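Glutathione S-transferase (Burkholderia xenovorans, PDB 2DSA) reductively dechlorinates metabolites of polychlorinated biphenyls, using glutathione, and probably also has general glutathione transferase activity. Local coordinates at residues 2-7 / 28-33; 8-13 / 51-56; 14-19 / 192-197. All coordinates share one frame; numbering follows the deposited sequence.

Contact 1: 2-7 / 28-33; sequences KLYYSP and VQVDLA. With GSH (glutathione), chain E.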
loop_
_atom_site.group_PDB
_atom_site.type_symbol
_atom_site.label_atom_id
_atom_site.label_comp_id
_atom_site.label_asym_id
_atom_site.label_seq_id
_atom_site.Cartn_x
_atom_site.Cartn_y
_atom_site.Cartn_z
ATOM N N LYS A 2 0.390 12.811 18.534
ATOM C CA LYS A 2 -1.056 12.585 18.499
ATOM C C LYS A 2 -1.421 11.549 17.426
ATOM O O LYS A 2 -0.900 11.587 16.305
ATOM C CB LYS A 2 -1.809 13.902 18.241
ATOM C CG LYS A 2 -1.444 15.025 19.228
ATOM C CD LYS A 2 -2.262 16.286 19.007
ATOM C CE LYS A 2 -1.852 17.384 20.006
ATOM N NZ LYS A 2 -2.704 18.587 19.789
ATOM N N LEU A 3 -2.302 10.622 17.779
ATOM C CA LEU A 3 -2.875 9.723 16.789
ATOM C C LEU A 3 -4.373 9.996 16.585
ATOM O O LEU A 3 -5.180 9.879 17.505
ATOM C CB LEU A 3 -2.623 8.253 17.134
ATOM C CG LEU A 3 -3.222 7.288 16.093
ATOM C CD1 LEU A 3 -2.450 7.359 14.750
ATOM C CD2 LEU A 3 -3.289 5.864 16.625
ATOM N N TYR A 4 -4.721 10.385 15.365
ATOM C CA TYR A 4 -6.109 10.569 14.980
ATOM C C TYR A 4 -6.701 9.208 14.648
ATOM O O TYR A 4 -6.153 8.448 13.831
ATOM C CB TYR A 4 -6.214 11.568 13.826
ATOM C CG TYR A 4 -5.681 12.928 14.214
ATOM C CD1 TYR A 4 -4.312 13.207 14.158
ATOM C CD2 TYR A 4 -6.544 13.928 14.678
ATOM C CE1 TYR A 4 -3.814 14.448 14.547
ATOM C CE2 TYR A 4 -6.063 15.180 15.062
ATOM C CZ TYR A 4 -4.701 15.431 15.002
ATOM O OH TYR A 4 -4.245 16.661 15.379
ATOM N N TYR A 5 -7.807 8.890 15.317
ATOM C CA TYR A 5 -8.393 7.568 15.226
ATOM C C TYR A 5 -9.913 7.597 15.207
ATOM O O TYR A 5 -10.527 8.591 15.582
ATOM C CB TYR A 5 -7.892 6.697 16.383
ATOM C CG TYR A 5 -8.701 6.807 17.665
ATOM C CD1 TYR A 5 -9.517 5.760 18.090
ATOM C CD2 TYR A 5 -8.640 7.957 18.459
ATOM C CE1 TYR A 5 -10.258 5.860 19.264
ATOM C CE2 TYR A 5 -9.377 8.060 19.631
ATOM C CZ TYR A 5 -10.179 7.015 20.023
ATOM O OH TYR A 5 -10.901 7.121 21.186
ATOM N N SER A 6 -10.506 6.500 14.748
ATOM C CA SER A 6 -11.920 6.225 14.981
ATOM C C SER A 6 -12.015 4.816 15.539
ATOM O O SER A 6 -11.330 3.913 15.042
ATOM C CB SER A 6 -12.748 6.388 13.703
ATOM O OG SER A 6 -14.146 6.252 13.969
ATOM N N PRO A 7 -12.806 4.627 16.625
ATOM C CA PRO A 7 -12.851 3.313 17.289
ATOM C C PRO A 7 -13.052 2.161 16.306
ATOM O O PRO A 7 -14.008 2.176 15.516
ATOM C CB PRO A 7 -14.056 3.436 18.233
ATOM C CG PRO A 7 -14.114 4.878 18.564
ATOM C CD PRO A 7 -13.670 5.615 17.306
ATOM N N VAL A 28 -6.682 11.164 19.597
ATOM C CA VAL A 28 -7.601 12.219 19.206
ATOM C C VAL A 28 -8.660 11.585 18.326
ATOM O O VAL A 28 -8.379 11.172 17.188
ATOM C CB VAL A 28 -6.907 13.410 18.453
ATOM C CG1 VAL A 28 -7.943 14.468 18.079
ATOM C CG2 VAL A 28 -5.793 14.037 19.287
ATOM N N GLN A 29 -9.876 11.498 18.856
ATOM C CA GLN A 29 -10.978 10.863 18.147
ATOM C C GLN A 29 -11.469 11.724 16.998
ATOM O O GLN A 29 -11.509 12.951 17.093
ATOM C CB GLN A 29 -12.115 10.526 19.110
ATOM C CG GLN A 29 -13.073 9.470 18.590
ATOM C CD GLN A 29 -14.157 9.095 19.593
ATOM O OE1 GLN A 29 -14.073 9.423 20.777
ATOM N NE2 GLN A 29 -15.179 8.400 19.117
ATOM N N VAL A 30 -11.827 11.070 15.903
ATOM C CA VAL A 30 -12.321 11.761 14.722
ATOM C C VAL A 30 -13.716 11.225 14.424
ATOM O O VAL A 30 -13.921 10.007 14.400
ATOM C CB VAL A 30 -11.368 11.563 13.500
ATOM C CG1 VAL A 30 -11.951 12.190 12.224
ATOM C CG2 VAL A 30 -9.973 12.137 13.799
ATOM N N ASP A 31 -14.674 12.133 14.233
ATOM C CA ASP A 31 -16.001 11.746 13.757
ATOM C C ASP A 31 -15.939 11.603 12.240
ATOM O O ASP A 31 -15.891 12.597 11.521
ATOM C CB ASP A 31 -17.069 12.774 14.181
ATOM C CG ASP A 31 -18.502 12.327 13.835
ATOM O OD1 ASP A 31 -18.801 12.031 12.651
ATOM O OD2 ASP A 31 -19.343 12.284 14.753
ATOM N N LEU A 32 -15.945 10.370 11.755
ATOM C CA LEU A 32 -15.799 10.121 10.318
ATOM C C LEU A 32 -17.010 10.533 9.466
ATOM O O LEU A 32 -16.898 10.634 8.235
ATOM C CB LEU A 32 -15.406 8.657 10.044
ATOM C CG LEU A 32 -14.062 8.144 10.590
ATOM C CD1 LEU A 32 -13.872 6.688 10.240
ATOM C CD2 LEU A 32 -12.881 8.975 10.081
ATOM N N ALA A 33 -18.157 10.770 10.103
ATOM C CA ALA A 33 -19.328 11.275 9.374
ATOM C C ALA A 33 -19.240 12.787 9.134
ATOM O O ALA A 33 -19.358 13.256 7.989
ATOM C CB ALA A 33 -20.636 10.896 10.100
HETATM N N1 GSH E . -5.047 4.565 2.190
HETATM C CA1 GSH E . -5.478 4.791 3.576
HETATM C C1 GSH E . -4.530 4.138 4.545
HETATM O O11 GSH E . -4.020 3.024 4.272
HETATM O O12 GSH E . -4.259 4.687 5.645
HETATM C CB1 GSH E . -6.870 4.243 3.870
HETATM C CG1 GSH E . -7.341 4.685 5.265
HETATM C CD1 GSH E . -8.809 4.397 5.423
HETATM O OE1 GSH E . -9.451 3.766 4.363
HETATM N N2 GSH E . -9.413 4.750 6.561
HETATM C CA2 GSH E . -10.831 4.578 6.834
HETATM C C2 GSH E . -11.536 5.890 6.967
HETATM O O2 GSH E . -10.999 6.904 7.754
HETATM C CB2 GSH E . -11.069 3.790 8.123
HETATM S SG2 GSH E . -10.401 2.122 7.971
HETATM N N3 GSH E . -12.674 6.037 6.317
HETATM C CA3 GSH E . -12.741 6.810 5.086
HETATM C C3 GSH E . -13.599 8.000 5.355
HETATM O O31 GSH E . -13.948 8.201 6.541
HETATM O O32 GSH E . -13.957 8.772 4.436
#

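Contact 2: 8-13 / 51-56; sequences GACSLS and YVPCLQ. With GSH (glutathione), chain E; HPX ((2Z,4E)-2-hydroxy-6-oxo-6-phenylhexa-2,4-dienoic acid), chain F.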
loop_
_atom_site.group_PDB
_atom_site.type_symbol
_atom_site.label_atom_id
_atom_site.label_comp_id
_atom_site.label_asym_id
_atom_site.label_seq_id
_atom_site.Cartn_x
_atom_site.Cartn_y
_atom_site.Cartn_z
ATOM N N GLY A 8 -12.132 1.200 16.332
ATOM C CA GLY A 8 -12.265 -0.026 15.547
ATOM C C GLY A 8 -11.831 0.075 14.096
ATOM O O GLY A 8 -11.692 -0.947 13.425
ATOM N N ALA A 9 -11.615 1.302 13.616
ATOM C CA ALA A 9 -11.130 1.554 12.260
ATOM C C ALA A 9 -9.684 1.117 12.128
ATOM O O ALA A 9 -9.073 0.659 13.103
ATOM C CB ALA A 9 -11.275 3.029 11.910
ATOM N N CYS A 10 -9.121 1.262 10.932
ATOM C CA CYS A 10 -7.751 0.791 10.683
ATOM C C CYS A 10 -6.702 1.493 11.552
ATOM O O CYS A 10 -5.586 1.002 11.673
ATOM C CB CYS A 10 -7.380 0.937 9.203
ATOM S SG CYS A 10 -7.507 2.636 8.582
ATOM N N SER A 11 -7.064 2.642 12.134
ATOM C CA SER A 11 -6.196 3.375 13.054
ATOM C C SER A 11 -5.875 2.587 14.312
ATOM O O SER A 11 -4.932 2.917 15.035
ATOM C CB SER A 11 -6.802 4.723 13.427
ATOM O OG SER A 11 -8.191 4.621 13.601
ATOM N N LEU A 12 -6.641 1.524 14.553
ATOM C CA LEU A 12 -6.386 0.628 15.663
ATOM C C LEU A 12 -5.016 -0.037 15.488
ATOM O O LEU A 12 -4.397 -0.464 16.465
ATOM C CB LEU A 12 -7.519 -0.402 15.777
ATOM C CG LEU A 12 -7.403 -1.570 16.781
ATOM C CD1 LEU A 12 -7.251 -1.113 18.258
ATOM C CD2 LEU A 12 -8.574 -2.532 16.620
ATOM N N SER A 13 -4.551 -0.111 14.237
ATOM C CA SER A 13 -3.241 -0.678 13.916
ATOM C C SER A 13 -2.050 0.155 14.442
ATOM O O SER A 13 -1.242 -0.375 15.208
ATOM C CB SER A 13 -3.126 -0.949 12.404
ATOM O OG SER A 13 -1.809 -1.351 12.065
ATOM N N TYR A 51 -9.293 10.810 5.871
ATOM C CA TYR A 51 -9.385 9.521 6.537
ATOM C C TYR A 51 -8.389 9.331 7.698
ATOM O O TYR A 51 -7.405 10.059 7.810
ATOM C CB TYR A 51 -9.352 8.362 5.524
ATOM C CG TYR A 51 -8.235 8.361 4.510
ATOM C CD1 TYR A 51 -6.897 8.277 4.899
ATOM C CD2 TYR A 51 -8.524 8.392 3.143
ATOM C CE1 TYR A 51 -5.863 8.259 3.939
ATOM C CE2 TYR A 51 -7.509 8.357 2.188
ATOM C CZ TYR A 51 -6.181 8.291 2.589
ATOM O OH TYR A 51 -5.189 8.268 1.628
ATOM N N VAL A 52 -8.685 8.392 8.588
ATOM C CA VAL A 52 -7.737 7.999 9.636
ATOM C C VAL A 52 -7.012 6.763 9.119
ATOM O O VAL A 52 -7.514 6.138 8.185
ATOM C CB VAL A 52 -8.424 7.752 11.021
ATOM C CG1 VAL A 52 -8.967 9.080 11.602
ATOM C CG2 VAL A 52 -9.519 6.696 10.929
ATOM N N PRO A 53 -5.816 6.442 9.666
ATOM C CA PRO A 53 -5.048 7.187 10.699
ATOM C C PRO A 53 -4.254 8.385 10.166
ATOM O O PRO A 53 -3.998 8.484 8.963
ATOM C CB PRO A 53 -4.059 6.138 11.219
ATOM C CG PRO A 53 -3.783 5.289 10.034
ATOM C CD PRO A 53 -5.100 5.220 9.248
ATOM N N CYS A 54 -3.884 9.281 11.081
ATOM C CA CYS A 54 -2.864 10.289 10.840
ATOM C C CYS A 54 -2.012 10.390 12.111
ATOM O O CYS A 54 -2.552 10.484 13.214
ATOM C CB CYS A 54 -3.490 11.645 10.503
ATOM S SG CYS A 54 -2.296 12.994 10.325
ATOM N N LEU A 55 -0.694 10.356 11.960
ATOM C CA LEU A 55 0.191 10.557 13.093
ATOM C C LEU A 55 0.752 11.956 13.023
ATOM O O LEU A 55 1.315 12.359 12.002
ATOM C CB LEU A 55 1.324 9.521 13.128
ATOM C CG LEU A 55 2.282 9.564 14.331
ATOM C CD1 LEU A 55 1.664 8.935 15.579
ATOM C CD2 LEU A 55 3.594 8.886 13.978
ATOM N N GLN A 56 0.565 12.704 14.111
ATOM C CA GLN A 56 1.081 14.063 14.221
ATOM C C GLN A 56 2.275 13.985 15.170
ATOM O O GLN A 56 2.128 13.522 16.298
ATOM C CB GLN A 56 0.009 15.007 14.765
ATOM C CG GLN A 56 0.336 16.523 14.644
ATOM C CD GLN A 56 -0.928 17.384 14.514
ATOM O OE1 GLN A 56 -1.878 17.203 15.262
ATOM N NE2 GLN A 56 -0.940 18.314 13.548
HETATM N N1 GSH E . -5.047 4.565 2.190
HETATM C CA1 GSH E . -5.478 4.791 3.576
HETATM C C1 GSH E . -4.530 4.138 4.545
HETATM O O11 GSH E . -4.020 3.024 4.272
HETATM O O12 GSH E . -4.259 4.687 5.645
HETATM C CB1 GSH E . -6.870 4.243 3.870
HETATM C CG1 GSH E . -7.341 4.685 5.265
HETATM C CD1 GSH E . -8.809 4.397 5.423
HETATM O OE1 GSH E . -9.451 3.766 4.363
HETATM N N2 GSH E . -9.413 4.750 6.561
HETATM C CA2 GSH E . -10.831 4.578 6.834
HETATM C C2 GSH E . -11.536 5.890 6.967
HETATM O O2 GSH E . -10.999 6.904 7.754
HETATM C CB2 GSH E . -11.069 3.790 8.123
HETATM S SG2 GSH E . -10.401 2.122 7.971
HETATM N N3 GSH E . -12.674 6.037 6.317
HETATM C CA3 GSH E . -12.741 6.810 5.086
HETATM C C3 GSH E . -13.599 8.000 5.355
HETATM O O31 GSH E . -13.948 8.201 6.541
HETATM O O32 GSH E . -13.957 8.772 4.436
HETATM C CB3 HPX F . -15.629 -0.945 13.845
HETATM C CB4 HPX F . -15.763 -2.271 13.442
HETATM C CB5 HPX F . -15.453 -2.636 12.129
HETATM C CB6 HPX F . -15.005 -1.671 11.232
HETATM C CB1 HPX F . -14.870 -0.349 11.635
HETATM C CB2 HPX F . -15.184 0.014 12.941
HETATM C CA6 HPX F . -14.401 0.696 10.669
HETATM O OA4 HPX F . -14.676 1.868 10.882
HETATM C CA5 HPX F . -13.624 0.345 9.467
HETATM C CA4 HPX F . -13.920 0.985 8.342
HETATM C CA3 HPX F . -13.195 0.724 7.090
HETATM C CA2 HPX F . -13.269 1.568 6.053
HETATM O OA3 HPX F . -14.001 2.676 6.062
HETATM C CA1 HPX F . -12.518 1.268 4.860
HETATM O OA2 HPX F . -12.405 2.151 3.982
HETATM O OA1 HPX F . -12.004 0.137 4.764
#

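Contact 3: 14-19 / 192-197; sequences PHIALR and QSALRA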
loop_
_atom_site.group_PDB
_atom_site.type_symbol
_atom_site.label_atom_id
_atom_site.label_comp_id
_atom_site.label_asym_id
_atom_site.label_seq_id
_atom_site.Cartn_x
_atom_site.Cartn_y
_atom_site.Cartn_z
ATOM N N PRO A 14 -1.898 1.428 14.006
ATOM C CA PRO A 14 -0.912 2.251 14.720
ATOM C C PRO A 14 -1.149 2.376 16.230
ATOM O O PRO A 14 -0.179 2.365 16.984
ATOM C CB PRO A 14 -0.996 3.632 14.038
ATOM C CG PRO A 14 -2.109 3.559 13.037
ATOM C CD PRO A 14 -2.480 2.131 12.840
ATOM N N HIS A 15 -2.405 2.475 16.669
ATOM C CA HIS A 15 -2.716 2.475 18.114
ATOM C C HIS A 15 -2.017 1.307 18.822
ATOM O O HIS A 15 -1.227 1.511 19.737
ATOM C CB HIS A 15 -4.232 2.407 18.340
ATOM C CG HIS A 15 -4.653 2.619 19.765
ATOM N ND1 HIS A 15 -5.966 2.809 20.126
ATOM C CD2 HIS A 15 -3.932 2.682 20.915
ATOM C CE1 HIS A 15 -6.042 2.961 21.438
ATOM N NE2 HIS A 15 -4.822 2.892 21.938
ATOM N N ILE A 16 -2.289 0.082 18.381
ATOM C CA ILE A 16 -1.628 -1.098 18.951
ATOM C C ILE A 16 -0.104 -0.995 18.848
ATOM O O ILE A 16 0.597 -1.341 19.796
ATOM C CB ILE A 16 -2.134 -2.420 18.291
ATOM C CG1 ILE A 16 -3.578 -2.726 18.713
ATOM C CG2 ILE A 16 -1.228 -3.604 18.638
ATOM C CD1 ILE A 16 -4.314 -3.745 17.768
ATOM N N ALA A 17 0.412 -0.550 17.699
ATOM C CA ALA A 17 1.869 -0.437 17.500
ATOM C C ALA A 17 2.507 0.531 18.503
ATOM O O ALA A 17 3.555 0.231 19.084
ATOM C CB ALA A 17 2.214 -0.024 16.057
ATOM N N LEU A 18 1.879 1.691 18.684
ATOM C CA LEU A 18 2.333 2.675 19.681
ATOM C C LEU A 18 2.435 2.079 21.088
ATOM O O LEU A 18 3.414 2.334 21.797
ATOM C CB LEU A 18 1.417 3.902 19.693
ATOM C CG LEU A 18 1.535 4.816 18.472
ATOM C CD1 LEU A 18 0.301 5.688 18.282
ATOM C CD2 LEU A 18 2.795 5.677 18.574
ATOM N N ARG A 19 1.446 1.275 21.482
ATOM C CA ARG A 19 1.440 0.618 22.798
ATOM C C ARG A 19 2.467 -0.491 22.887
ATOM O O ARG A 19 3.111 -0.652 23.919
ATOM C CB ARG A 19 0.054 0.065 23.136
ATOM C CG ARG A 19 -0.951 1.156 23.330
ATOM C CD ARG A 19 -2.213 0.639 23.949
ATOM N NE ARG A 19 -3.150 1.748 24.107
ATOM C CZ ARG A 19 -3.334 2.438 25.232
ATOM N NH1 ARG A 19 -2.672 2.114 26.341
ATOM N NH2 ARG A 19 -4.200 3.445 25.247
ATOM N N GLN A 192 -4.967 -5.874 23.821
ATOM C CA GLN A 192 -6.136 -5.762 24.714
ATOM C C GLN A 192 -6.279 -4.376 25.359
ATOM O O GLN A 192 -7.396 -3.908 25.583
ATOM C CB GLN A 192 -6.137 -6.871 25.778
ATOM C CG GLN A 192 -6.435 -8.280 25.216
ATOM C CD GLN A 192 -7.841 -8.403 24.595
ATOM O OE1 GLN A 192 -8.831 -7.972 25.191
ATOM N NE2 GLN A 192 -7.925 -8.992 23.397
ATOM N N SER A 193 -5.149 -3.728 25.650
ATOM C CA SER A 193 -5.139 -2.353 26.155
ATOM C C SER A 193 -5.693 -1.356 25.147
ATOM O O SER A 193 -6.398 -0.421 25.530
ATOM C CB SER A 193 -3.731 -1.922 26.545
ATOM O OG SER A 193 -3.303 -2.612 27.702
ATOM N N ALA A 194 -5.361 -1.555 23.868
ATOM C CA ALA A 194 -5.845 -0.676 22.807
ATOM C C ALA A 194 -7.345 -0.850 22.593
ATOM O O ALA A 194 -8.066 0.143 22.465
ATOM C CB ALA A 194 -5.060 -0.885 21.505
ATOM N N LEU A 195 -7.817 -2.100 22.575
ATOM C CA LEU A 195 -9.260 -2.395 22.485
ATOM C C LEU A 195 -10.030 -1.706 23.612
ATOM O O LEU A 195 -11.059 -1.078 23.386
ATOM C CB LEU A 195 -9.506 -3.908 22.552
ATOM C CG LEU A 195 -9.655 -4.802 21.311
ATOM C CD1 LEU A 195 -9.244 -4.125 19.991
ATOM C CD2 LEU A 195 -8.927 -6.133 21.521
ATOM N N ARG A 196 -9.521 -1.848 24.832
ATOM C CA ARG A 196 -10.116 -1.210 25.996
ATOM C C ARG A 196 -10.126 0.315 25.817
ATOM O O ARG A 196 -11.169 0.962 25.978
ATOM C CB ARG A 196 -9.352 -1.624 27.255
ATOM C CG ARG A 196 -10.241 -1.931 28.453
ATOM C CD ARG A 196 -9.422 -2.340 29.678
ATOM N NE ARG A 196 -8.561 -3.500 29.420
ATOM C CZ ARG A 196 -7.227 -3.472 29.424
ATOM N NH1 ARG A 196 -6.576 -2.337 29.694
ATOM N NH2 ARG A 196 -6.537 -4.592 29.167
ATOM N N ALA A 197 -8.977 0.872 25.431
ATOM C CA ALA A 197 -8.826 2.320 25.238
ATOM C C ALA A 197 -9.741 2.899 24.162
ATOM O O ALA A 197 -10.079 4.082 24.212
ATOM C CB ALA A 197 -7.372 2.682 24.948
#

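Contact 1: 2-7 / 28-33
V28 sits beside Y4 in parallel pairing, and both of its main-chain polar atoms are used: V28 N donates to L3 O (2.9 Å) and V28 O accepts from Y5 N (3.0 Å). Y5 O in turn takes V30 N at 2.8 Å, so the main-chain bonds alternate around Y4 and then Q29. A CA-H...O contact from Y4 CA gives V28 O a second, weaker partner.

Apolar packing lies on the Y4 side. V28 runs alongside the Y4 ring, CG1 reaching CE2 at 3.6 Å, while V30 CG2 comes in at the ring's edge. The phenol oxygen of Y4 is held elsewhere, by Q56. On the other side of the sheet Y5 has CG between its backbone N and carbonyl carbon (chi1 87°), which swings the ring across Q29 at a slant, CE2 3.7 Å from Q29 CB. The extended Q29 chain ends at the P7 ring, with NE2 near CD.

Past the pairing, S6 CB touches L32 CD1 (3.7 Å), and L32 CD2 meets O2 of glutathione (3.6 Å). This is the parallel strand pair of a beta-alpha-beta unit, strands 2-5 and 26-31 joined through helix 12-21, in the thioredoxin-like N-terminal domain of a GST.

Contact 2: 8-13 / 51-56
S11 and C10 rest against V52 and P53, the cis-proline loop of the thioredoxin-like domain, where the start of helix 12-21 meets the glutathione site. The segments meet by packing, without hydrogen bonds between them. S11 lays CB on P53 CB at 3.8 Å and sets OG against the V52 methyl CG2 at 3.6 Å. One residue earlier, C10 has SG between its backbone N and carbonyl carbon (chi1 58°), which carries the sulphur over P53 CD (3.6 Å), near V52 O, and out to the glutathione sulphur SG2. C10 SG and SG2 of glutathione are 3.0 Å apart, too long for a disulphide and shorter than an ordinary van der Waals contact.

V52 pairs with the tripeptide like a strand: V52 N donates to O2 of glutathione at 2.9 Å (156°), and N2 of glutathione donates to V52 O, also at 2.9 Å, with an angle of 163°. Y51 turns one ring face to the gamma-glutamyl part, with CG1 of glutathione 3.6 Å above the ring plane. The second ligand, HPX, lies beyond G8 and A9: its phenyl carbon CB2 packs on G8 C at 3.5 Å, and A9 CB touches both HPX and the cysteinyl CB2 of glutathione.

Outside this shell, a type I turn from A9 to L12 leads into the helix and sets the positions of C10 and S11. The main-chain N and O of G8 are held by E198 and W164, and Y51 OH by E65; E104 of the second subunit packs on Y51. The hydroxyl S11 OG is hydrogen-bonded to S6 N.

Contact 3: 14-19 / 192-197
A194 CB lies over one face of the H15 imidazole in a CH-pi contact, 3.7 Å from the ring centroid and almost on the normal. At the ring's edge are A197 CB, 3.8 Å from H15 CE1, and the R19 guanidinium. That group in turn has the S193 carbonyl oxygen over the centre of one face, at a distance that makes it packing, and H15 NE2 at its edge, in plane.

The two flat groups are tied to each other within the helix. R19 NE donates to H15 NE2 at 3.0 Å and 168°, a nearly straight bond that meets the imidazole from somewhat out of its plane; R19 NH2 adds a weak one to the same nitrogen. H15 ND1 is hydrogen-bonded to the carboxylate of E198, just past the end of 192-197. With NE2 accepting, the imidazole proton probably sits on ND1, toward that carboxylate. CG of H15 is anti to the backbone N (chi1 -171°), which sends the ring across to the other helix between these partners.

Aliphatic contacts complete the seam. I16 CG1 touches A194 CB at 3.7 Å, and R19 CD lies 3.9 Å from S193 CB. The polar R19 NH2 makes a close van der Waals approach to A197 CB, at 3.3 Å. The segment axes approach to 9.1 Å and cross at 127°; the CA atoms of I16 and A194 are 5.7 Å apart. This is interdomain packing in the GST fold: the last helix, 189-197, lies across the first helix of the thioredoxin-like domain.

How the contacts relate
Contact 1 is the strand pairing of the N-terminal domain, partly buried, and it alone rests on main-chain hydrogen bonds between its segments. Contact 2 is wholly buried and made by side-chain packing, with the main-chain N and O of V52 bonded to glutathione; contact 3, partly buried, packs helix on helix around an imidazole and a guanidinium. Helix 12-21 is shared by contacts 2 and 3, and it also connects the two strands of contact 1. L3 packs on P14, H15 and L18, tying contact 1 to contact 3, while strand 54-56 of contact 2 neighbours strand 2-5. Contacts 1 and 2 both touch glutathione; the side chain of H15 in contact 3 is about 12 Å from it.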